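Local structure of nicotinate-nucleotide diphosphorylase (Carboxylating) (Streptococcus pyogenes GA06023, 5HUO) at residues G65-A76 against S301-L312; K159-T167 against V290-S298. The protein probably catalyses the decarboxylating transfer of a phosphoribosyl group to quinolinate, releasing carbon dioxide and diphosphate and yielding the nicotinate ribonucleotide used to make NAD(+). All coordinates share one frame; numbering follows the deposited sequence.

Contact 1. Residues G65-A76 against S301-L312; sequences GQAKVSLFAKEA and SLDFSMKGLTYL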
loop_
_atom_site.group_PDB
_atom_site.type_symbol
_atom_site.label_atom_id
_atom_site.label_comp_id
_atom_site.label_asym_id
_atom_site.label_seq_id
_atom_site.Cartn_x
_atom_site.Cartn_y
_atom_site.Cartn_z
ATOM N N GLY A 65 -10.002 -27.272 -18.919
ATOM C CA GLY A 65 -11.040 -28.135 -18.401
ATOM C C GLY A 65 -11.105 -27.950 -16.907
ATOM O O GLY A 65 -10.066 -27.737 -16.275
ATOM N N GLN A 66 -12.307 -28.050 -16.360
ATOM C CA GLN A 66 -12.470 -28.161 -14.938
ATOM C C GLN A 66 -11.814 -29.443 -14.454
ATOM O O GLN A 66 -11.673 -30.402 -15.181
ATOM C CB GLN A 66 -13.923 -28.174 -14.559
ATOM C CG GLN A 66 -14.646 -26.911 -14.936
ATOM C CD GLN A 66 -14.185 -25.715 -14.132
ATOM O OE1 GLN A 66 -13.257 -25.005 -14.534
ATOM N NE2 GLN A 66 -14.825 -25.489 -12.983
ATOM N N ALA A 67 -11.385 -29.418 -13.211
ATOM C CA ALA A 67 -10.787 -30.569 -12.575
ATOM C C ALA A 67 -11.146 -30.590 -11.103
ATOM O O ALA A 67 -11.639 -29.620 -10.560
ATOM C CB ALA A 67 -9.294 -30.532 -12.762
ATOM N N LYS A 68 -10.911 -31.730 -10.499
ATOM C CA LYS A 68 -11.181 -31.917 -9.102
ATOM C C LYS A 68 -9.944 -32.466 -8.438
ATOM O O LYS A 68 -9.287 -33.322 -8.979
ATOM C CB LYS A 68 -12.346 -32.869 -8.868
ATOM C CG LYS A 68 -12.626 -33.145 -7.396
ATOM C CD LYS A 68 -14.066 -33.587 -7.078
ATOM C CE LYS A 68 -14.407 -35.022 -7.492
ATOM N NZ LYS A 68 -13.352 -35.991 -7.059
ATOM N N VAL A 69 -9.665 -31.953 -7.239
ATOM C CA VAL A 69 -8.562 -32.407 -6.400
ATOM C C VAL A 69 -9.059 -32.542 -4.993
ATOM O O VAL A 69 -9.910 -31.802 -4.566
ATOM C CB VAL A 69 -7.438 -31.407 -6.276
ATOM C CG1 VAL A 69 -6.217 -32.073 -5.647
ATOM C CG2 VAL A 69 -7.010 -30.946 -7.604
ATOM N N SER A 70 -8.485 -33.481 -4.272
ATOM C CA SER A 70 -8.889 -33.789 -2.912
ATOM C C SER A 70 -7.854 -33.357 -1.877
ATOM O O SER A 70 -6.652 -33.558 -2.047
ATOM C CB SER A 70 -9.174 -35.282 -2.788
ATOM O OG SER A 70 -10.309 -35.604 -3.553
ATOM N N LEU A 71 -8.354 -32.799 -0.803
ATOM C CA LEU A 71 -7.542 -32.433 0.321
ATOM C C LEU A 71 -7.640 -33.536 1.375
ATOM O O LEU A 71 -8.718 -33.808 1.880
ATOM C CB LEU A 71 -8.012 -31.123 0.926
ATOM C CG LEU A 71 -7.274 -30.679 2.208
ATOM C CD1 LEU A 71 -5.813 -30.353 1.977
ATOM C CD2 LEU A 71 -7.999 -29.481 2.787
ATOM N N PHE A 72 -6.507 -34.136 1.703
ATOM C CA PHE A 72 -6.435 -35.224 2.653
ATOM C C PHE A 72 -5.631 -34.833 3.888
ATOM O O PHE A 72 -4.553 -34.244 3.792
ATOM C CB PHE A 72 -5.769 -36.460 2.033
ATOM C CG PHE A 72 -6.614 -37.159 1.027
ATOM C CD1 PHE A 72 -7.677 -37.964 1.451
ATOM C CD2 PHE A 72 -6.351 -37.046 -0.343
ATOM C CE1 PHE A 72 -8.501 -38.572 0.522
ATOM C CE2 PHE A 72 -7.154 -37.684 -1.253
ATOM C CZ PHE A 72 -8.229 -38.435 -0.823
ATOM N N ALA A 73 -6.150 -35.199 5.036
ATOM C CA ALA A 73 -5.373 -35.109 6.238
ATOM C C ALA A 73 -4.358 -36.223 6.208
ATOM O O ALA A 73 -4.688 -37.343 5.852
ATOM C CB ALA A 73 -6.265 -35.242 7.464
ATOM N N LYS A 74 -3.134 -35.942 6.620
ATOM C CA LYS A 74 -2.064 -36.956 6.625
ATOM C C LYS A 74 -1.489 -37.271 7.985
ATOM O O LYS A 74 -0.502 -37.977 8.114
ATOM C CB LYS A 74 -0.978 -36.527 5.673
ATOM C CG LYS A 74 -1.427 -36.741 4.241
ATOM C CD LYS A 74 -1.279 -38.239 3.898
ATOM C CE LYS A 74 -2.251 -38.777 2.805
ATOM N NZ LYS A 74 -1.630 -38.774 1.422
ATOM N N GLU A 75 -2.170 -36.799 9.017
ATOM C CA GLU A 75 -1.663 -36.833 10.380
ATOM C C GLU A 75 -2.807 -36.479 11.325
ATOM O O GLU A 75 -3.648 -35.660 10.991
ATOM C CB GLU A 75 -0.538 -35.797 10.494
ATOM C CG GLU A 75 0.183 -35.763 11.821
ATOM C CD GLU A 75 1.322 -34.773 11.849
ATOM O OE1 GLU A 75 1.628 -34.128 10.820
ATOM O OE2 GLU A 75 1.946 -34.657 12.909
ATOM N N ALA A 76 -2.813 -37.082 12.492
ATOM C CA ALA A 76 -3.876 -36.890 13.443
ATOM C C ALA A 76 -3.705 -35.615 14.249
ATOM O O ALA A 76 -2.589 -35.262 14.638
ATOM C CB ALA A 76 -3.970 -38.065 14.375
ATOM N N SER A 301 3.964 -28.014 12.259
ATOM C CA SER A 301 2.827 -27.905 11.378
ATOM C C SER A 301 2.206 -29.291 11.243
ATOM O O SER A 301 2.873 -30.262 11.431
ATOM C CB SER A 301 3.137 -27.216 10.032
ATOM O OG SER A 301 4.214 -27.847 9.452
ATOM N N LEU A 302 0.921 -29.353 10.928
ATOM C CA LEU A 302 0.230 -30.609 10.752
ATOM C C LEU A 302 0.216 -30.980 9.282
ATOM O O LEU A 302 -0.188 -30.191 8.437
ATOM C CB LEU A 302 -1.200 -30.497 11.257
ATOM C CG LEU A 302 -1.940 -31.813 11.475
ATOM C CD1 LEU A 302 -1.426 -32.421 12.777
ATOM C CD2 LEU A 302 -3.452 -31.571 11.585
ATOM N N ASP A 303 0.566 -32.223 8.979
ATOM C CA ASP A 303 0.680 -32.676 7.594
ATOM C C ASP A 303 -0.710 -32.921 6.868
ATOM O O ASP A 303 -1.659 -33.525 7.457
ATOM C CB ASP A 303 1.578 -33.894 7.547
ATOM C CG ASP A 303 2.100 -34.202 6.102
ATOM O OD1 ASP A 303 2.058 -33.331 5.194
ATOM O OD2 ASP A 303 2.552 -35.352 5.872
ATOM N N PHE A 304 -0.836 -32.358 5.667
ATOM C CA PHE A 304 -1.946 -32.573 4.750
ATOM C C PHE A 304 -1.340 -32.774 3.351
ATOM O O PHE A 304 -0.197 -32.423 3.129
ATOM C CB PHE A 304 -2.885 -31.357 4.616
ATOM C CG PHE A 304 -3.722 -31.056 5.819
ATOM C CD1 PHE A 304 -3.186 -30.334 6.905
ATOM C CD2 PHE A 304 -5.031 -31.434 5.878
ATOM C CE1 PHE A 304 -3.944 -30.031 8.006
ATOM C CE2 PHE A 304 -5.821 -31.127 6.985
ATOM C CZ PHE A 304 -5.282 -30.434 8.043
ATOM N N SER A 305 -2.128 -33.315 2.415
ATOM C CA SER A 305 -1.743 -33.301 1.039
ATOM C C SER A 305 -2.956 -33.120 0.146
ATOM O O SER A 305 -4.065 -33.392 0.503
ATOM C CB SER A 305 -1.009 -34.565 0.665
ATOM O OG SER A 305 -1.941 -35.590 0.318
ATOM N N MET A 306 -2.700 -32.612 -1.045
ATOM C CA MET A 306 -3.712 -32.471 -2.106
ATOM C C MET A 306 -3.329 -33.428 -3.214
ATOM O O MET A 306 -2.251 -33.320 -3.801
ATOM C CB MET A 306 -3.755 -31.081 -2.663
ATOM C CG MET A 306 -4.665 -30.192 -1.901
ATOM S SD MET A 306 -4.578 -28.469 -2.415
ATOM C CE MET A 306 -4.790 -28.543 -4.196
ATOM N N LYS A 307 -4.212 -34.370 -3.474
ATOM C CA LYS A 307 -3.932 -35.478 -4.366
ATOM C C LYS A 307 -5.213 -35.897 -5.090
ATOM O O LYS A 307 -6.316 -35.428 -4.782
ATOM C CB LYS A 307 -3.344 -36.678 -3.548
ATOM C CG LYS A 307 -1.853 -36.861 -3.673
ATOM C CD LYS A 307 -1.231 -37.425 -2.412
ATOM C CE LYS A 307 0.320 -37.324 -2.452
ATOM N NZ LYS A 307 0.995 -37.552 -1.112
ATOM N N GLY A 308 -5.054 -36.803 -6.042
ATOM C CA GLY A 308 -6.187 -37.380 -6.732
ATOM C C GLY A 308 -6.813 -36.436 -7.741
ATOM O O GLY A 308 -8.043 -36.372 -7.857
ATOM N N LEU A 309 -5.971 -35.777 -8.492
ATOM C CA LEU A 309 -6.428 -34.884 -9.518
ATOM C C LEU A 309 -7.063 -35.665 -10.660
ATOM O O LEU A 309 -6.472 -36.597 -11.191
ATOM C CB LEU A 309 -5.291 -34.075 -10.083
ATOM C CG LEU A 309 -5.630 -33.133 -11.242
ATOM C CD1 LEU A 309 -6.516 -32.032 -10.778
ATOM C CD2 LEU A 309 -4.410 -32.505 -11.837
ATOM N N THR A 310 -8.301 -35.298 -10.990
ATOM C CA THR A 310 -9.050 -35.920 -12.077
ATOM C C THR A 310 -9.798 -34.854 -12.802
ATOM O O THR A 310 -10.332 -33.943 -12.198
ATOM C CB THR A 310 -10.078 -36.954 -11.560
ATOM O OG1 THR A 310 -11.054 -36.287 -10.763
ATOM C CG2 THR A 310 -9.434 -38.010 -10.687
ATOM N N TYR A 311 -9.935 -35.038 -14.099
ATOM C CA TYR A 311 -10.772 -34.150 -14.910
ATOM C C TYR A 311 -12.270 -34.477 -14.804
ATOM O O TYR A 311 -12.647 -35.623 -14.678
ATOM C CB TYR A 311 -10.359 -34.228 -16.341
ATOM C CG TYR A 311 -9.120 -33.453 -16.658
ATOM C CD1 TYR A 311 -9.157 -32.060 -16.742
ATOM C CD2 TYR A 311 -7.912 -34.094 -16.898
ATOM C CE1 TYR A 311 -8.025 -31.336 -17.057
ATOM C CE2 TYR A 311 -6.769 -33.376 -17.211
ATOM C CZ TYR A 311 -6.833 -32.005 -17.297
ATOM O OH TYR A 311 -5.714 -31.282 -17.619
ATOM N N LEU A 312 -13.108 -33.453 -14.760
ATOM C CA LEU A 312 -14.543 -33.691 -14.655
ATOM C C LEU A 312 -15.157 -34.034 -16.016
ATOM O O LEU A 312 -14.775 -33.476 -17.032
ATOM C CB LEU A 312 -15.277 -32.525 -14.019
ATOM C CG LEU A 312 -14.831 -32.328 -12.593
ATOM C CD1 LEU A 312 -15.781 -31.364 -11.912
ATOM C CD2 LEU A 312 -14.781 -33.642 -11.817
#
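A trans first torsion in L71 (chi1 176°) swings CD1 of L71 across to CG of M306, 4.0 Å away. In E75 a similar setting (chi1 -176°) with an extended chain beyond carries OE1 of E75 to the backbone N of D303 at 2.9 Å; the N-H meets the anti side of the carboxylate, 33° out of its plane, and CD1 of L302 rests 3.7 Å from CD of E75. Strands 66-73 and 304-311 run antiparallel, with paired backbone bonds at K68 with T310, S70 with K307 and F72 with S305. The register slips by one at a beta bulge, where V69 faces both G308, with its positive phi, and L309. A67, V69, L71, F304 and M306 share the inner face: L71 and V69 also press on helix 122-153, and M306 on F85 and F89 of helix 82-92. On the other face NZ of K74 makes a weak bond to OG of S305 (3.4 Å) and lies 3.8 Å from NZ of K307, a like-charge approach. The C-terminal strand thus completes an edge of the four-stranded antiparallel sheet, helix-backed on one face, of the N-terminal domain of type II phosphoribosyltransferases.

Contact 2. Residues K159-T167 against V290-S298; sequences KVFDTRKTT and VSSGSLTHS. With SO4 (sulfate ion), chain I; SO4 (sulfate ion), chain J.
The H297 imidazole has K165 at its edge, where CB of K165 lies 3.8 Å from CD2 of H297. Also in the ring plane are OG of S298, hydrogen-bonded to ND1, and O4 of the chain I sulfate, which takes the N-H of NE2 of H297 at 2.7 Å. One face carries O of G293 and CA of S294, both offset toward the rim, and the two edge bonds fix the ring's rotation. The F161 ring has CB of K159 at its edge and meets the ring of Y289. K165 runs alongside H297, and its extended chain brings NZ of K165 to O3 of the same sulfate, at 2.9 Å. Strands 159-161 and 289-291 pair in parallel, the N of F161 bonding to O of V290 (2.7 Å), as first and last strands of the open alpha/beta barrel of type II phosphoribosyltransferases; this sulfate lies beyond their C-terminal ends, consistent with a phosphate-binding site. There OG1 of T296 donates to O of K165 at 2.6 Å, from 49° out of the carbonyl plane. A water gives its hydrogens to O of S292 and OG1 of T296, and is also bonded to OG1 of T163, which closes an ST turn by accepting from N of K165.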
loop_
_atom_site.group_PDB
_atom_site.type_symbol
_atom_site.label_atom_id
_atom_site.label_comp_id
_atom_site.label_asym_id
_atom_site.label_seq_id
_atom_site.Cartn_x
_atom_site.Cartn_y
_atom_site.Cartn_z
ATOM N N LYS A 159 -7.826 -22.524 32.347
ATOM C CA LYS A 159 -7.778 -22.219 30.930
ATOM C C LYS A 159 -6.355 -22.113 30.432
ATOM O O LYS A 159 -5.431 -21.742 31.168
ATOM C CB LYS A 159 -8.528 -20.925 30.634
ATOM C CG LYS A 159 -10.008 -21.061 30.786
ATOM C CD LYS A 159 -10.711 -19.710 30.748
ATOM C CE LYS A 159 -12.225 -19.879 30.687
ATOM N NZ LYS A 159 -12.795 -20.503 31.914
ATOM N N VAL A 160 -6.213 -22.384 29.154
ATOM C CA VAL A 160 -4.918 -22.283 28.501
ATOM C C VAL A 160 -4.860 -21.077 27.552
ATOM O O VAL A 160 -5.603 -21.000 26.594
ATOM C CB VAL A 160 -4.588 -23.546 27.730
ATOM C CG1 VAL A 160 -3.280 -23.356 26.959
ATOM C CG2 VAL A 160 -4.494 -24.719 28.658
ATOM N N PHE A 161 -3.952 -20.146 27.843
ATOM C CA PHE A 161 -3.847 -18.845 27.128
ATOM C C PHE A 161 -2.578 -18.752 26.313
ATOM O O PHE A 161 -1.571 -19.392 26.610
ATOM C CB PHE A 161 -3.839 -17.690 28.083
ATOM C CG PHE A 161 -5.197 -17.198 28.451
ATOM C CD1 PHE A 161 -6.060 -17.988 29.153
ATOM C CD2 PHE A 161 -5.592 -15.916 28.147
ATOM C CE1 PHE A 161 -7.314 -17.528 29.533
ATOM C CE2 PHE A 161 -6.838 -15.435 28.531
ATOM C CZ PHE A 161 -7.714 -16.247 29.221
ATOM N N ASP A 162 -2.664 -17.999 25.239
ATOM C CA ASP A 162 -1.519 -17.733 24.394
ATOM C C ASP A 162 -0.822 -16.451 24.819
ATOM O O ASP A 162 -1.075 -15.909 25.888
ATOM C CB ASP A 162 -1.934 -17.693 22.930
ATOM C CG ASP A 162 -3.019 -16.703 22.652
ATOM O OD1 ASP A 162 -3.140 -15.691 23.361
ATOM O OD2 ASP A 162 -3.804 -16.954 21.708
ATOM N N THR A 163 0.053 -15.951 23.967
ATOM C CA THR A 163 0.946 -14.808 24.298
ATOM C C THR A 163 1.167 -13.922 23.060
ATOM O O THR A 163 0.514 -14.100 22.028
ATOM C CB THR A 163 2.337 -15.325 24.753
ATOM O OG1 THR A 163 2.968 -16.041 23.681
ATOM C CG2 THR A 163 2.224 -16.234 25.939
ATOM N N ARG A 164 2.115 -13.005 23.165
ATOM C CA ARG A 164 2.520 -12.185 22.033
ATOM C C ARG A 164 3.698 -12.751 21.322
ATOM O O ARG A 164 4.326 -12.093 20.513
ATOM C CB ARG A 164 2.825 -10.771 22.475
ATOM C CG ARG A 164 1.582 -9.914 22.591
ATOM C CD ARG A 164 1.831 -8.646 23.412
ATOM N NE ARG A 164 2.901 -7.804 22.859
ATOM C CZ ARG A 164 4.026 -7.537 23.503
ATOM N NH1 ARG A 164 4.284 -8.053 24.733
ATOM N NH2 ARG A 164 4.909 -6.769 22.954
ATOM N N LYS A 165 4.072 -13.979 21.664
ATOM C CA LYS A 165 5.253 -14.620 21.045
ATOM C C LYS A 165 4.775 -15.348 19.819
ATOM O O LYS A 165 4.660 -16.588 19.793
ATOM C CB LYS A 165 5.907 -15.539 22.023
ATOM C CG LYS A 165 6.346 -14.777 23.255
ATOM C CD LYS A 165 7.207 -15.632 24.124
ATOM C CE LYS A 165 7.474 -14.922 25.426
ATOM N NZ LYS A 165 8.529 -15.661 26.214
ATOM N N THR A 166 4.432 -14.538 18.829
ATOM C CA THR A 166 3.749 -14.991 17.617
ATOM C C THR A 166 4.586 -14.704 16.379
ATOM O O THR A 166 5.556 -13.993 16.404
ATOM C CB THR A 166 2.420 -14.282 17.439
ATOM O OG1 THR A 166 2.608 -12.859 17.514
ATOM C CG2 THR A 166 1.444 -14.723 18.517
ATOM N N THR A 167 4.214 -15.340 15.304
ATOM C CA THR A 167 4.979 -15.212 14.058
ATOM C C THR A 167 4.638 -13.862 13.484
ATOM O O THR A 167 3.470 -13.574 13.355
ATOM C CB THR A 167 4.558 -16.289 13.028
ATOM O OG1 THR A 167 4.674 -17.583 13.625
ATOM C CG2 THR A 167 5.465 -16.223 11.850
ATOM N N VAL A 290 -3.257 -20.592 32.745
ATOM C CA VAL A 290 -1.847 -20.605 32.432
ATOM C C VAL A 290 -1.623 -20.142 31.012
ATOM O O VAL A 290 -2.527 -20.209 30.158
ATOM C CB VAL A 290 -1.246 -21.998 32.529
ATOM C CG1 VAL A 290 -1.424 -22.521 33.931
ATOM C CG2 VAL A 290 -1.835 -22.959 31.507
ATOM N N SER A 291 -0.415 -19.684 30.739
ATOM C CA SER A 291 -0.062 -19.195 29.364
ATOM C C SER A 291 1.215 -19.831 28.865
ATOM O O SER A 291 2.159 -20.064 29.645
ATOM C CB SER A 291 0.032 -17.644 29.304
ATOM O OG SER A 291 1.139 -17.158 30.081
ATOM N N SER A 292 1.264 -20.023 27.565
ATOM C CA SER A 292 2.410 -20.620 26.912
ATOM C C SER A 292 2.751 -19.941 25.561
ATOM O O SER A 292 1.973 -19.902 24.630
ATOM C CB SER A 292 2.156 -22.103 26.674
ATOM O OG SER A 292 3.310 -22.732 26.117
ATOM N N GLY A 293 3.983 -19.505 25.443
ATOM C CA GLY A 293 4.515 -19.027 24.152
ATOM C C GLY A 293 4.711 -20.099 23.095
ATOM O O GLY A 293 4.656 -19.817 21.910
ATOM N N SER A 294 4.981 -21.326 23.547
ATOM C CA SER A 294 5.322 -22.433 22.622
ATOM C C SER A 294 4.201 -22.781 21.670
ATOM O O SER A 294 4.400 -23.242 20.554
ATOM C CB SER A 294 5.690 -23.662 23.398
ATOM O OG SER A 294 6.745 -23.362 24.261
ATOM N N LEU A 295 2.993 -22.532 22.142
ATOM C CA LEU A 295 1.800 -22.792 21.310
ATOM C C LEU A 295 1.868 -22.075 19.980
ATOM O O LEU A 295 1.367 -22.593 18.969
ATOM C CB LEU A 295 0.536 -22.338 22.035
ATOM C CG LEU A 295 0.171 -23.174 23.263
ATOM C CD1 LEU A 295 -1.122 -22.617 23.843
ATOM C CD2 LEU A 295 -0.000 -24.630 22.887
ATOM N N THR A 296 2.489 -20.905 19.979
ATOM C CA THR A 296 2.587 -20.088 18.762
ATOM C C THR A 296 3.993 -19.970 18.212
ATOM O O THR A 296 4.162 -19.944 17.002
ATOM C CB THR A 296 1.998 -18.685 18.979
ATOM O OG1 THR A 296 2.563 -18.112 20.170
ATOM C CG2 THR A 296 0.527 -18.777 19.147
ATOM N N HIS A 297 5.004 -19.958 19.060
ATOM C CA HIS A 297 6.403 -19.787 18.515
ATOM C C HIS A 297 7.105 -21.077 18.083
ATOM O O HIS A 297 8.110 -21.021 17.397
ATOM C CB HIS A 297 7.311 -18.899 19.407
ATOM C CG HIS A 297 7.689 -19.478 20.733
ATOM N ND1 HIS A 297 8.256 -20.730 20.881
ATOM C CD2 HIS A 297 7.648 -18.940 21.981
ATOM C CE1 HIS A 297 8.530 -20.952 22.158
ATOM N NE2 HIS A 297 8.158 -19.890 22.850
ATOM N N SER A 298 6.582 -22.231 18.504
ATOM C CA SER A 298 7.253 -23.546 18.355
ATOM C C SER A 298 6.266 -24.688 18.031
ATOM O O SER A 298 6.483 -25.835 18.403
ATOM C CB SER A 298 8.038 -23.908 19.620
ATOM O OG SER A 298 9.163 -23.064 19.776
HETATM S S SO4 I . 7.301 -19.305 26.914
HETATM O O1 SO4 I . 7.540 -20.524 27.698
HETATM O O2 SO4 I . 5.870 -19.013 26.965
HETATM O O3 SO4 I . 7.913 -18.181 27.598
HETATM O O4 SO4 I . 7.815 -19.388 25.527
HETATM S S SO4 J . 2.210 -11.017 26.776
HETATM O O1 SO4 J . 2.203 -12.110 27.785
HETATM O O2 SO4 J . 1.006 -11.126 25.918
HETATM O O3 SO4 J . 2.195 -9.654 27.337
HETATM O O4 SO4 J . 3.463 -11.172 26.035
HETATM O O HOH W 1 1.692 -18.118 22.617
#

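Overall arrangement
Contact 2 is the buried one, near the middle of the chain's bulk, whereas contact 1 is only partly buried and its centre lies about 25 Å from the centre of the chain; the two contact centres are about 30 Å apart. Each pairs a strand with one from the last part of the chain, the partner being near the N-terminus in contact 1 and mid-chain in contact 2. Helix 294-297 leads on to strand 304-311, so the chain passes from the barrel back to the N-terminal domain. Contact 1 has apolar packing on one sheet face and a mixed face with lysines, hydroxyls and the F72 ring on the other, while contact 2 concentrates hydroxyls, a water and anion-binding groups. They meet across a subunit interface, where S301 bonds to H297 and S298 of the second subunit.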